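Local structure of esterase (4WY8) at residues 86-91 and 118-123; 91-96 and 218-223; 248-253 and 272-277; 258-263 and 288-293. The protein hydrolyses carboxylic ester bonds, as a carboxylesterase of the alpha/beta hydrolase fold from a thermophilic fungus. All blocks are in the same frame, centred on the assembly; numbering follows the deposited sequence.

Contact 1 (86-91 and 118-123); sequences FFHGGG and VNYSLS
His-88 and Tyr-120 carry a buried contact, part polar and part aromatic, where the neighbouring parallel strands 83-87 and 114-118 run out into loops at the C-terminal ends of these inner strands of the central sheet. The last direct backbone bond, from Val-118 N to Phe-86 O, is straight but long at 3.3 Å. Water 1 then takes over the pairing: it donates to Phe-86 O and Val-118 O and accepts from His-88 N. Just beyond, the rings of His-88 and Tyr-120 form an offset stack with centroids 4.6 Å apart and planes at 14°. With CG of each between its backbone N and carbonyl carbon (chi1 68° and 59°), the imidazole and phenol are brought over one another. The phenol OH of Tyr-120, lying over the rim of the imidazole, donates to His-88 O at 2.6 Å.

His-88 opens a His-Gly-Gly-Gly sequence, the signature of hormone-sensitive-lipase-like esterases, in which this loop typically helps to form the oxyanion hole. Its ring is pinned at both nitrogens: ND1 donates in plane to Gly-89 O at 2.7 Å, and NE2 is hydrogen-bonded to water 2 at 2.8 Å, which also donates to Tyr-120 O. Leu-122 CD2 meets the imidazole edge at CE1. On the strand side, Val-118 CG2 touches the rim of the Phe-87 ring at CE1 (3.6 Å), and Phe-87 runs on to Leu-169 of helix 165-179.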
# COMPACT_ATOMS: atom_id res chain seq x y z
N PHE A 86 -7.05 -13.40 14.06
CA PHE A 86 -6.38 -12.14 14.37
C PHE A 86 -5.66 -12.23 15.70
O PHE A 86 -6.25 -12.64 16.70
CB PHE A 86 -7.41 -10.99 14.37
CG PHE A 86 -6.79 -9.63 14.42
CD1 PHE A 86 -6.45 -9.05 15.65
CD2 PHE A 86 -6.56 -8.91 13.26
CE1 PHE A 86 -5.88 -7.80 15.72
CE2 PHE A 86 -5.97 -7.64 13.32
CZ PHE A 86 -5.64 -7.09 14.56
N PHE A 87 -4.40 -11.81 15.71
CA PHE A 87 -3.59 -11.74 16.93
C PHE A 87 -3.19 -10.29 17.23
O PHE A 87 -2.52 -9.59 16.43
CB PHE A 87 -2.34 -12.62 16.81
CG PHE A 87 -2.62 -13.98 16.22
CD1 PHE A 87 -3.56 -14.82 16.80
CD2 PHE A 87 -1.95 -14.41 15.09
CE1 PHE A 87 -3.84 -16.08 16.25
CE2 PHE A 87 -2.22 -15.67 14.54
CZ PHE A 87 -3.17 -16.50 15.12
N HIS A 88 -3.65 -9.82 18.40
CA HIS A 88 -3.52 -8.42 18.74
C HIS A 88 -2.15 -8.08 19.27
O HIS A 88 -1.43 -8.94 19.80
CB HIS A 88 -4.60 -7.99 19.75
CG HIS A 88 -4.44 -8.59 21.12
ND1 HIS A 88 -3.55 -8.09 22.05
CD2 HIS A 88 -5.11 -9.59 21.74
CE1 HIS A 88 -3.65 -8.79 23.17
NE2 HIS A 88 -4.60 -9.71 23.01
N GLY A 89 -1.79 -6.81 19.15
CA GLY A 89 -0.52 -6.33 19.66
C GLY A 89 -0.67 -5.92 21.11
O GLY A 89 -1.73 -6.13 21.72
N GLY A 90 0.38 -5.35 21.68
CA GLY A 90 0.37 -5.02 23.09
C GLY A 90 1.61 -5.58 23.76
O GLY A 90 1.64 -5.77 24.98
N GLY A 91 2.62 -5.86 22.95
CA GLY A 91 3.92 -6.29 23.48
C GLY A 91 3.88 -7.59 24.26
O GLY A 91 4.79 -7.84 25.07
N VAL A 118 -8.19 -14.12 18.90
CA VAL A 118 -7.73 -15.02 19.93
C VAL A 118 -7.36 -14.23 21.17
O VAL A 118 -6.47 -13.37 21.11
CB VAL A 118 -6.51 -15.82 19.44
CG1 VAL A 118 -6.05 -16.76 20.53
CG2 VAL A 118 -6.87 -16.57 18.16
N ASN A 119 -8.06 -14.48 22.27
CA ASN A 119 -7.69 -13.84 23.53
C ASN A 119 -6.58 -14.64 24.20
O ASN A 119 -6.82 -15.31 25.20
CB ASN A 119 -8.90 -13.71 24.45
CG ASN A 119 -10.02 -12.93 23.82
OD1 ASN A 119 -10.03 -11.70 23.88
ND2 ASN A 119 -10.94 -13.63 23.17
N TYR A 120 -5.36 -14.53 23.69
CA TYR A 120 -4.27 -15.37 24.21
C TYR A 120 -3.77 -14.90 25.58
O TYR A 120 -4.10 -13.79 26.03
CB TYR A 120 -3.12 -15.45 23.19
CG TYR A 120 -2.49 -14.12 22.80
CD1 TYR A 120 -1.49 -13.55 23.58
CD2 TYR A 120 -2.88 -13.46 21.65
CE1 TYR A 120 -0.90 -12.36 23.23
CE2 TYR A 120 -2.30 -12.25 21.28
CZ TYR A 120 -1.32 -11.71 22.07
OH TYR A 120 -0.73 -10.52 21.71
N SER A 121 -3.05 -15.79 26.28
CA SER A 121 -2.57 -15.50 27.63
C SER A 121 -1.44 -14.48 27.59
O SER A 121 -0.46 -14.63 26.83
CB SER A 121 -2.10 -16.78 28.32
OG SER A 121 -3.15 -17.75 28.37
N LEU A 122 -1.58 -13.45 28.41
CA LEU A 122 -0.61 -12.36 28.42
C LEU A 122 0.55 -12.63 29.37
O LEU A 122 0.42 -13.40 30.33
CB LEU A 122 -1.30 -11.04 28.78
CG LEU A 122 -2.36 -10.63 27.74
CD1 LEU A 122 -3.13 -9.39 28.17
CD2 LEU A 122 -1.71 -10.44 26.36
N SER A 123 1.68 -12.00 29.09
CA SER A 123 2.87 -12.08 29.96
C SER A 123 2.84 -10.91 30.96
O SER A 123 2.16 -9.92 30.71
CB SER A 123 4.15 -12.05 29.12
OG SER A 123 4.27 -13.24 28.37
O HOH W 1 -5.94 -11.42 19.26
O HOH W 2 -5.47 -11.55 24.93

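Contact 2 (91-96 and 218-223)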
# COMPACT_ATOMS: atom_id res chain seq x y z
N GLY A 91 2.62 -5.86 22.95
CA GLY A 91 3.92 -6.29 23.48
C GLY A 91 3.88 -7.59 24.26
O GLY A 91 4.79 -7.84 25.07
N TRP A 92 2.87 -8.41 23.99
CA TRP A 92 2.60 -9.69 24.69
C TRP A 92 2.18 -9.47 26.15
O TRP A 92 2.06 -10.44 26.91
CB TRP A 92 3.83 -10.62 24.68
CG TRP A 92 4.40 -10.93 23.32
CD1 TRP A 92 3.85 -11.74 22.37
CD2 TRP A 92 5.65 -10.46 22.79
NE1 TRP A 92 4.68 -11.80 21.27
CE2 TRP A 92 5.79 -11.02 21.50
CE3 TRP A 92 6.66 -9.62 23.26
CZ2 TRP A 92 6.89 -10.76 20.69
CZ3 TRP A 92 7.76 -9.36 22.46
CH2 TRP A 92 7.86 -9.93 21.18
N VAL A 93 1.95 -8.23 26.54
CA VAL A 93 1.72 -7.91 27.95
C VAL A 93 0.37 -7.23 28.17
O VAL A 93 -0.33 -7.50 29.16
CB VAL A 93 2.85 -7.02 28.50
CG1 VAL A 93 2.59 -6.64 29.95
CG2 VAL A 93 4.22 -7.74 28.36
N VAL A 94 -0.01 -6.37 27.22
CA VAL A 94 -1.29 -5.67 27.27
C VAL A 94 -2.09 -5.88 25.97
O VAL A 94 -1.70 -6.69 25.11
CB VAL A 94 -1.07 -4.17 27.53
CG1 VAL A 94 -0.15 -3.98 28.74
CG2 VAL A 94 -0.42 -3.52 26.31
N GLY A 95 -3.17 -5.13 25.79
CA GLY A 95 -4.00 -5.29 24.61
C GLY A 95 -5.16 -6.23 24.89
O GLY A 95 -5.09 -7.10 25.77
N SER A 96 -6.26 -6.02 24.18
CA SER A 96 -7.48 -6.79 24.42
C SER A 96 -8.43 -6.64 23.26
O SER A 96 -8.19 -5.86 22.34
CB SER A 96 -8.19 -6.33 25.69
OG SER A 96 -8.79 -5.07 25.46
N MET A 218 9.89 -1.45 24.46
CA MET A 218 10.20 -2.72 23.81
C MET A 218 11.01 -3.62 24.76
O MET A 218 10.73 -4.82 24.88
CB MET A 218 10.96 -2.50 22.49
CG MET A 218 10.05 -2.13 21.30
SD MET A 218 8.67 -3.29 21.05
CE MET A 218 9.57 -4.84 20.84
N VAL A 219 11.96 -3.03 25.48
CA VAL A 219 12.78 -3.76 26.44
C VAL A 219 11.93 -4.33 27.55
O VAL A 219 12.06 -5.51 27.91
CB VAL A 219 13.88 -2.85 27.03
CG1 VAL A 219 14.57 -3.51 28.24
CG2 VAL A 219 14.90 -2.50 25.95
N TRP A 220 11.03 -3.51 28.07
CA TRP A 220 10.10 -3.96 29.09
C TRP A 220 9.22 -5.16 28.62
O TRP A 220 9.05 -6.19 29.33
CB TRP A 220 9.25 -2.77 29.50
CG TRP A 220 8.33 -2.95 30.64
CD1 TRP A 220 8.67 -3.00 31.97
CD2 TRP A 220 6.91 -3.02 30.58
NE1 TRP A 220 7.54 -3.13 32.73
CE2 TRP A 220 6.44 -3.14 31.91
CE3 TRP A 220 5.97 -3.00 29.54
CZ2 TRP A 220 5.08 -3.25 32.22
CZ3 TRP A 220 4.63 -3.10 29.84
CH2 TRP A 220 4.19 -3.23 31.17
N PHE A 221 8.68 -5.03 27.42
CA PHE A 221 7.89 -6.10 26.81
C PHE A 221 8.69 -7.40 26.69
O PHE A 221 8.26 -8.46 27.16
CB PHE A 221 7.45 -5.67 25.42
CG PHE A 221 6.35 -4.64 25.40
CD1 PHE A 221 5.37 -4.64 26.38
CD2 PHE A 221 6.28 -3.72 24.36
CE1 PHE A 221 4.34 -3.71 26.33
CE2 PHE A 221 5.27 -2.80 24.30
CZ PHE A 221 4.29 -2.79 25.27
N PHE A 222 9.85 -7.32 26.07
CA PHE A 222 10.70 -8.50 25.92
C PHE A 222 11.09 -9.14 27.27
O PHE A 222 11.11 -10.38 27.41
CB PHE A 222 11.97 -8.12 25.15
CG PHE A 222 11.95 -8.52 23.68
CD1 PHE A 222 12.23 -9.83 23.28
CD2 PHE A 222 11.69 -7.57 22.69
CE1 PHE A 222 12.23 -10.19 21.92
CE2 PHE A 222 11.69 -7.92 21.33
CZ PHE A 222 11.96 -9.24 20.94
N ASP A 223 11.35 -8.30 28.28
CA ASP A 223 11.76 -8.81 29.59
C ASP A 223 10.61 -9.55 30.26
O ASP A 223 10.83 -10.55 30.94
CB ASP A 223 12.28 -7.68 30.49
CG ASP A 223 13.70 -7.28 30.17
OD1 ASP A 223 14.41 -8.10 29.54
OD2 ASP A 223 14.11 -6.15 30.53
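Phe-221 lays its ring flat over Gly-91, whose CA stands 3.5 Å from the ring centroid and only 10° off the normal, a CH-pi contact made almost exactly over the centre. Gly-91, at positive phi and with no side chain, leaves its CA bare to the ring. Gly-91 O also lies 3.5 Å from Phe-221 CB, so the backbone of the loop is pressed to the root of the side chain as well as to its face.

Trp-92 and Phe-222 meet in another way. Trp-92 points the edge of its six-membered ring at the face of Phe-222 in a T-shaped arrangement, with centroids 5.4 Å apart and planes at 74°; Trp-92 CZ3 stands over the middle of that face.

Gly-91 ends the His-Gly-Gly-Gly sequence, and helix 215-225 lies in the long insertion between strands 188-191 and 253-258, which in related esterases contributes to the cap over the active site. With CG1 of Val-93 anti to the backbone N (chi1 177°) and CG2 anti to the carbonyl carbon, its methyls part: CG1 meets Trp-220 CH2 at 4.0 Å, the side chains at about a right angle, while CG2 approaches Phe-221 CD1 at 3.9 Å. Tyr-225 stacks on Trp-92.

Contact 3 (248-253 and 272-277)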
# COMPACT_ATOMS: atom_id res chain seq x y z
N ARG A 248 11.18 -20.88 3.70
CA ARG A 248 10.65 -21.31 2.41
C ARG A 248 9.24 -21.84 2.57
O ARG A 248 8.88 -22.31 3.64
CB ARG A 248 11.56 -22.38 1.81
CG ARG A 248 12.93 -21.87 1.49
CD ARG A 248 13.72 -22.78 0.57
NE ARG A 248 15.03 -22.20 0.32
CZ ARG A 248 15.29 -21.37 -0.69
NH1 ARG A 248 14.31 -21.07 -1.53
NH2 ARG A 248 16.51 -20.87 -0.85
N VAL A 249 8.47 -21.82 1.48
CA VAL A 249 7.08 -22.30 1.46
C VAL A 249 6.26 -21.82 2.68
O VAL A 249 5.62 -22.58 3.40
CB VAL A 249 7.07 -23.87 1.22
CG1 VAL A 249 8.29 -24.29 0.40
CG2 VAL A 249 7.02 -24.72 2.49
N LEU A 250 6.27 -20.51 2.89
CA LEU A 250 5.37 -19.89 3.86
C LEU A 250 4.16 -19.28 3.13
O LEU A 250 4.19 -19.09 1.90
CB LEU A 250 6.11 -18.83 4.68
CG LEU A 250 7.09 -19.38 5.71
CD1 LEU A 250 7.70 -18.25 6.50
CD2 LEU A 250 6.43 -20.39 6.62
N PRO A 251 3.09 -18.96 3.88
CA PRO A 251 1.93 -18.42 3.16
C PRO A 251 2.17 -17.04 2.55
O PRO A 251 2.98 -16.25 3.04
CB PRO A 251 0.83 -18.38 4.24
CG PRO A 251 1.25 -19.44 5.24
CD PRO A 251 2.76 -19.33 5.27
N ARG A 252 1.51 -16.79 1.43
CA ARG A 252 1.46 -15.47 0.77
C ARG A 252 1.35 -14.34 1.82
O ARG A 252 0.51 -14.40 2.73
CB ARG A 252 0.27 -15.45 -0.20
CG ARG A 252 -0.05 -14.13 -0.86
CD ARG A 252 -1.30 -14.29 -1.78
NE ARG A 252 -2.04 -13.03 -1.90
CZ ARG A 252 -1.77 -12.10 -2.80
NH1 ARG A 252 -0.78 -12.29 -3.66
NH2 ARG A 252 -2.48 -10.96 -2.84
N ALA A 253 2.23 -13.35 1.73
CA ALA A 253 2.43 -12.40 2.83
C ALA A 253 2.27 -10.95 2.44
O ALA A 253 2.71 -10.53 1.37
CB ALA A 253 3.82 -12.59 3.42
N ARG A 272 12.43 -8.75 3.32
CA ARG A 272 13.51 -9.14 2.39
C ARG A 272 13.88 -10.62 2.50
O ARG A 272 13.99 -11.30 1.49
CB ARG A 272 14.75 -8.29 2.63
CG ARG A 272 14.57 -6.86 2.20
CD ARG A 272 15.87 -6.09 2.18
NE ARG A 272 15.56 -4.66 2.12
CZ ARG A 272 15.41 -3.89 3.19
NH1 ARG A 272 15.58 -4.41 4.40
NH2 ARG A 272 15.10 -2.60 3.05
N LYS A 273 14.02 -11.13 3.73
CA LYS A 273 14.26 -12.57 3.90
C LYS A 273 13.13 -13.44 3.30
O LYS A 273 13.39 -14.50 2.72
CB LYS A 273 14.43 -12.94 5.37
CG LYS A 273 15.79 -12.56 5.96
CD LYS A 273 16.15 -13.48 7.14
CE LYS A 273 17.53 -13.12 7.71
NZ LYS A 273 17.97 -14.10 8.75
N LEU A 274 11.88 -13.02 3.49
CA LEU A 274 10.78 -13.81 2.92
C LEU A 274 10.86 -13.82 1.39
O LEU A 274 10.53 -14.82 0.76
CB LEU A 274 9.41 -13.28 3.37
CG LEU A 274 9.03 -13.45 4.85
CD1 LEU A 274 7.67 -12.80 5.11
CD2 LEU A 274 8.99 -14.91 5.20
N ILE A 275 11.27 -12.70 0.81
CA ILE A 275 11.46 -12.62 -0.63
C ILE A 275 12.61 -13.53 -1.09
O ILE A 275 12.42 -14.34 -2.00
CB ILE A 275 11.74 -11.16 -1.09
CG1 ILE A 275 10.51 -10.28 -0.83
CG2 ILE A 275 12.13 -11.09 -2.57
CD1 ILE A 275 10.78 -8.78 -1.04
N GLU A 276 13.78 -13.46 -0.42
CA GLU A 276 14.87 -14.38 -0.75
C GLU A 276 14.43 -15.84 -0.73
O GLU A 276 14.86 -16.63 -1.56
CB GLU A 276 16.06 -14.26 0.22
CG GLU A 276 17.15 -13.30 -0.19
CD GLU A 276 18.43 -13.50 0.60
OE1 GLU A 276 18.75 -12.65 1.47
OE2 GLU A 276 19.14 -14.50 0.33
N ALA A 277 13.55 -16.17 0.22
CA ALA A 277 13.08 -17.54 0.36
C ALA A 277 12.03 -17.94 -0.69
O ALA A 277 11.40 -19.00 -0.58
CB ALA A 277 12.54 -17.74 1.74
O HOH W 3 9.45 -20.44 -1.34
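Leu-250 and Leu-274 supply the apolar part of this contact, in which the end of helix 264-276 packs against the loop leading into strand 253-258. Their side chains cross at about a right angle and touch tip to tip, CD1 of Leu-250 lying 3.8 Å from CD2 of Leu-274. The other methyl of Leu-274, CD1, reaches Ala-253 CB at 4.2 Å. Strand 253-258, helix 264-276 and strand 281-286 make up a beta-alpha-beta crossover, and the packing joins the C-terminal end of its helix to the approach to its first strand.

Van der Waals contact with a charged side chain comes second. Arg-248 has CG anti to its carbonyl carbon (chi1 -65°) and an extended chain from CG to NE, which carries it past Ala-277: CG lies 4.2 Å from Ala-277 CB, and a face of the guanidinium is set over Ala-277 CA. Arg-248 NH1 stays 3.7 Å from Ala-277 O.

Polar linkage between the segments is indirect. Water 3 makes a doubtful bridge, unusually close to Ala-277 O (2.5 Å) and far from Val-249 N (3.3 Å). Asn-279 serves both segments, its OD1 accepting from Leu-250 N and its ND2 donating to Leu-274 O. Arg-248 NE has a long, weak ion pair with Asp-245; toward the helix-end carbonyls the guanidinium's attraction is probably favourable, though diffuse rather than directional.

Contact 4 (258-263 and 288-293)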
# COMPACT_ATOMS: atom_id res chain seq x y z
N ALA A 258 5.76 1.04 9.37
CA ALA A 258 5.58 2.47 9.58
C ALA A 258 6.91 3.18 9.44
O ALA A 258 7.94 2.70 9.93
CB ALA A 258 4.96 2.74 10.97
N GLU A 259 6.89 4.34 8.79
CA GLU A 259 8.11 5.11 8.60
C GLU A 259 8.74 5.54 9.94
O GLU A 259 9.94 5.40 10.12
CB GLU A 259 7.85 6.34 7.75
CG GLU A 259 9.11 7.16 7.49
CD GLU A 259 8.81 8.47 6.79
OE1 GLU A 259 7.69 8.98 6.97
OE2 GLU A 259 9.71 8.99 6.08
N ALA A 260 7.94 6.06 10.86
CA ALA A 260 8.51 6.52 12.14
C ALA A 260 8.26 5.51 13.25
O ALA A 260 7.39 5.72 14.08
CB ALA A 260 7.96 7.88 12.52
N ASP A 261 9.02 4.42 13.26
CA ASP A 261 8.76 3.27 14.13
C ASP A 261 10.09 2.59 14.42
O ASP A 261 10.88 2.35 13.49
CB ASP A 261 7.78 2.28 13.46
CG ASP A 261 7.41 1.07 14.35
OD1 ASP A 261 7.86 0.95 15.53
OD2 ASP A 261 6.61 0.22 13.86
N VAL A 262 10.34 2.28 15.70
CA VAL A 262 11.58 1.59 16.05
C VAL A 262 11.67 0.22 15.38
O VAL A 262 12.76 -0.26 15.08
CB VAL A 262 11.73 1.40 17.59
CG1 VAL A 262 11.93 2.74 18.27
CG2 VAL A 262 10.54 0.63 18.17
N LEU A 263 10.52 -0.38 15.08
CA LEU A 263 10.47 -1.73 14.50
C LEU A 263 10.57 -1.72 12.98
O LEU A 263 10.43 -2.77 12.34
CB LEU A 263 9.17 -2.45 14.91
CG LEU A 263 8.93 -2.62 16.41
CD1 LEU A 263 7.63 -3.35 16.63
CD2 LEU A 263 10.11 -3.39 17.04
N GLY A 288 4.82 8.89 7.08
CA GLY A 288 4.21 9.82 8.00
C GLY A 288 3.42 9.23 9.16
O GLY A 288 2.69 9.96 9.83
N ILE A 289 3.57 7.94 9.42
CA ILE A 289 2.83 7.34 10.52
C ILE A 289 3.73 6.73 11.58
O ILE A 289 4.91 6.44 11.34
CB ILE A 289 1.84 6.23 10.04
CG1 ILE A 289 2.60 5.04 9.47
CG2 ILE A 289 0.86 6.77 9.03
CD1 ILE A 289 1.73 3.83 9.31
N ILE A 290 3.15 6.54 12.75
CA ILE A 290 3.84 5.90 13.84
C ILE A 290 3.23 4.56 14.16
O ILE A 290 2.14 4.22 13.70
CB ILE A 290 3.82 6.76 15.13
CG1 ILE A 290 2.37 7.09 15.52
CG2 ILE A 290 4.67 8.01 14.92
CD1 ILE A 290 2.20 7.55 16.99
N HIS A 291 3.96 3.81 14.97
CA HIS A 291 3.46 2.59 15.54
C HIS A 291 2.26 2.86 16.45
O HIS A 291 2.23 3.85 17.18
CB HIS A 291 4.60 1.91 16.31
CG HIS A 291 4.34 0.48 16.65
ND1 HIS A 291 4.95 -0.57 15.97
CD2 HIS A 291 3.59 -0.10 17.62
CE1 HIS A 291 4.57 -1.71 16.50
NE2 HIS A 291 3.74 -1.46 17.50
N GLY A 292 1.28 1.95 16.43
CA GLY A 292 0.20 1.95 17.41
C GLY A 292 -1.14 2.50 16.96
O GLY A 292 -2.06 2.67 17.77
N ILE A 293 -1.30 2.72 15.66
CA ILE A 293 -2.55 3.30 15.21
C ILE A 293 -3.71 2.30 15.26
O ILE A 293 -4.87 2.70 15.18
CB ILE A 293 -2.41 3.90 13.80
CG1 ILE A 293 -1.92 2.89 12.78
CG2 ILE A 293 -1.40 5.06 13.86
CD1 ILE A 293 -1.70 3.54 11.41
O HOH W 4 6.29 4.85 16.48
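His-291 ND1 donates to Asp-261 OD2 at 2.8 Å, the shortest direct bond between the two segments. The acceptor lies exactly in the imidazole plane, yet the bond meets OD2 on its syn side 35° out of the carboxylate plane, and the two flat groups are turned 69° apart. Asp-261, with CG anti to its backbone N (chi1 -178°), sends its carboxylate across to the ring. The carboxylate is fixed from a second direction: Leu-263 N donates almost straight to Asp-261 OD1 at 3.0 Å from above its plane, a capping bond at the turn into helix 264-276. Leu-263 CD1 also packs 3.5 Å from His-291 CE1.

Farther along, Ala-260 N donates to Ile-289 O at 3.1 Å, a bond running nearly along the C=O axis, and water 4 accepts from His-291 N and lies 2.8 Å from Ala-260 O. Glu-259 stretches out its chain so that OE1 receives Gly-288 N at 2.9 Å, while OE2 makes a salt bridge with Arg-272 of the second subunit; one carboxylate thus joins the histidine loop to the dimer contact. Ala-258 CB meets Ile-289 CG1 at 3.6 Å.

On its other side, His-291 NE2 is hydrogen-bonded to Ser-164, which sits in a GxSxG sequence between strand 159-163 and helix 165-179. Loops after neighbouring strands delivering an acid and a histidine to such a serine are the hallmark of the alpha/beta hydrolase site, and Ser-164, His-291 and Asp-261 are probably the catalytic triad.

How the contacts relate
Contacts 1, 2 and 4 are buried on the C-terminal side of the sheet, whereas contact 3, farthest from the chain centre, is mostly buried but has an exposed margin. Contacts 1 and 2 share Gly-91 and touch directly, Ser-123 N approaching Trp-92 O at 2.7 Å; contact 2 also meets contact 4, where Met-218 packs on Val-262 and Leu-263. Contacts 3 and 4 bracket the same helix, 264-276, at its end and its start, about 23 Å apart between centres. Chemistry follows position: a ring stack with hydrogen bonds in 1, directed hydrogen bonds in 4 at the probable active site, aromatic faces and edges in 2, and apolar methyls, an arginine and a doubtful water in 3.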